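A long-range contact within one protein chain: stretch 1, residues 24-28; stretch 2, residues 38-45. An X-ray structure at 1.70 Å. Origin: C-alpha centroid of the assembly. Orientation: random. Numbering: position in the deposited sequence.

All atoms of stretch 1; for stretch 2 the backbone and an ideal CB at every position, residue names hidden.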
# COMPACT_ATOMS: atom_id res chain seq x y z
N VAL A 24 1.51 6.33 10.36
CA VAL A 24 2.13 5.15 9.75
C VAL A 24 1.23 4.51 8.70
O VAL A 24 0.00 4.63 8.76
CB VAL A 24 2.53 4.05 10.77
CG1 VAL A 24 3.77 4.45 11.52
CG2 VAL A 24 1.36 3.70 11.70
N CYS A 25 1.87 3.83 7.76
CA CYS A 25 1.19 3.05 6.74
C CYS A 25 2.07 1.87 6.35
O CYS A 25 3.08 1.60 7.00
CB CYS A 25 0.88 3.92 5.52
SG CYS A 25 -0.72 4.79 5.57
N SER A 26 1.67 1.17 5.29
CA SER A 26 2.45 0.07 4.74
C SER A 26 2.54 0.28 3.23
O SER A 26 1.74 1.02 2.65
CB SER A 26 1.77 -1.26 5.06
OG SER A 26 1.56 -1.38 6.45
N GLY A 27 3.52 -0.35 2.60
CA GLY A 27 3.74 -0.18 1.17
C GLY A 27 4.54 -1.31 0.56
O GLY A 27 4.93 -2.26 1.25
N ASN A 28 4.78 -1.20 -0.74
CA ASN A 28 5.43 -2.28 -1.47
C ASN A 28 6.27 -1.74 -2.63
O ASN A 28 5.81 -0.87 -3.37
CB ASN A 28 4.37 -3.24 -2.01
CG ASN A 28 4.96 -4.52 -2.54
OD1 ASN A 28 5.80 -5.16 -1.90
ND2 ASN A 28 4.50 -4.93 -3.72
N UNK A 38 7.15 2.83 -5.14
CA UNK A 38 6.51 2.18 -4.00
C UNK A 38 5.01 2.39 -4.10
O UNK A 38 4.54 3.52 -4.22
CB UNK A 38 7.05 2.72 -2.67
N UNK A 39 4.25 1.30 -4.05
CA UNK A 39 2.80 1.39 -4.05
C UNK A 39 2.27 1.53 -2.62
O UNK A 39 2.83 0.96 -1.68
CB UNK A 39 2.19 0.16 -4.73
N UNK A 40 1.19 2.29 -2.47
CA UNK A 40 0.55 2.51 -1.17
C UNK A 40 -0.87 3.05 -1.40
O UNK A 40 -1.33 3.09 -2.54
CB UNK A 40 1.37 3.48 -0.31
N UNK A 41 -1.55 3.44 -0.33
CA UNK A 41 -2.88 4.06 -0.45
C UNK A 41 -2.72 5.55 -0.71
O UNK A 41 -1.74 6.15 -0.28
CB UNK A 41 -3.72 3.82 0.81
N UNK A 42 -3.70 6.14 -1.40
CA UNK A 42 -3.69 7.59 -1.61
C UNK A 42 -3.67 8.31 -0.27
O UNK A 42 -2.94 9.30 -0.10
CB UNK A 42 -4.90 8.03 -2.43
N UNK A 43 -4.43 7.80 0.69
CA UNK A 43 -4.52 8.43 2.01
C UNK A 43 -3.25 8.29 2.86
O UNK A 43 -3.15 8.89 3.94
CB UNK A 43 -5.70 7.83 2.77
N UNK A 44 -2.28 7.53 2.36
CA UNK A 44 -0.98 7.40 3.02
C UNK A 44 0.02 8.44 2.52
O UNK A 44 1.16 8.47 2.99
CB UNK A 44 -0.42 5.99 2.80
N UNK A 45 -0.37 9.28 1.57
CA UNK A 45 0.55 10.30 1.07
C UNK A 45 -0.11 11.61 0.62
O UNK A 45 0.58 12.53 0.18
CB UNK A 45 1.34 9.72 -0.10

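Position 38 opens the stretch in extended conformation (phi/psi -124/126), with its CA-to-CB bond sideways to stretch 1 and the ideal CB 3.9 Å from Asn 28 O. Its CA also lies 3.2 Å from Asn 28 O, a CA-H...O contact. Since Gly 27 has no side chain, there is room for an apolar group to lean over the neighbouring strand; valine, isoleucine or threonine, all at ease in a strand, would suit. The residue is Val 38, and its CG1 comes to 4.3 Å from Gly 27 CA.

Position 39 pairs with Asn 28 in an antiparallel hydrogen-bonded bridge, which the backbone makes with any residue but proline: the N of position 39 donates to Asn 28 O at 2.8 Å, and Asn 28 N donates to the O of position 39 at 3.1 Å. The CB points to the same face of the sheet as that of Asn 28, so a small or polar side chain fits well beside the amide. Serine, threonine or alanine are all reasonable. In Ser 39, chi1 is p and OG sits 3.5 Å from Asn 28 CB; this hydroxyl is hydrogen-bonded elsewhere in the structure.

At position 40 the strand is almost fully extended (-163/-173) and CB points sideways, 3.9 Å from Ser 26 O. That carbonyl is an acceptor within reach of a short donor, which favours serine or threonine, though a small apolar residue could also fit. Thr 40 takes the t rotamer and its OG1 donates to Ser 26 O at 2.9 Å, tying the strands together beyond the bridge.

Positions 41 and 42 leave the strand, and neither ideal CB finds stretch 1 within 5.5 Å, so the contact hardly restricts them. They are Ala 41 and Gly 42; the latter's angles (-58/-41) are open to most residues and do not demand glycine.

Position 43 likewise has a CB beyond reach, pointing sideways, so only a long side chain could approach. His 43 brings its ring centroid to 5.4 Å from Cys 25 SG, an oblique sulfur-aromatic approach.

At position 44 the CB points toward stretch 1 and lies 3.0 Å from Cys 25 SG, too tight for an unbonded carbon but right for a carbon one sulfur away in a disulfide. Cysteine is strongly indicated. Cys 44 SG bonds Cys 25 SG at 2.0 Å, with chi3 at -80°.

Position 45 points sideways into space that stretch 1 does not reach and leaves the choice open; it is Leu 45.

Stretch 2 (38-45) VSTAGHCL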
# COMPACT_ATOMS: atom_id res chain seq x y z
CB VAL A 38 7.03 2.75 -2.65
CG1 VAL A 38 6.18 2.25 -1.47
CG2 VAL A 38 8.50 2.39 -2.45
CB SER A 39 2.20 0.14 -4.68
OG SER A 39 2.56 -0.99 -3.90
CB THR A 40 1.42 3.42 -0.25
OG1 THR A 40 0.92 3.39 1.10
CG2 THR A 40 1.48 4.87 -0.75
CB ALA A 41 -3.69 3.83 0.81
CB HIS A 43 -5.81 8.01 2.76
CG HIS A 43 -5.74 6.66 3.41
ND1 HIS A 43 -6.33 5.54 2.86
CD2 HIS A 43 -5.23 6.27 4.60
CE1 HIS A 43 -6.14 4.51 3.67
NE2 HIS A 43 -5.48 4.92 4.73
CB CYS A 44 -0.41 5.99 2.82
SG CYS A 44 -1.34 4.66 3.64
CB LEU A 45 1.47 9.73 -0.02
CG LEU A 45 0.90 9.04 -1.26
CD1 LEU A 45 0.13 10.03 -2.15
CD2 LEU A 45 2.03 8.39 -2.05
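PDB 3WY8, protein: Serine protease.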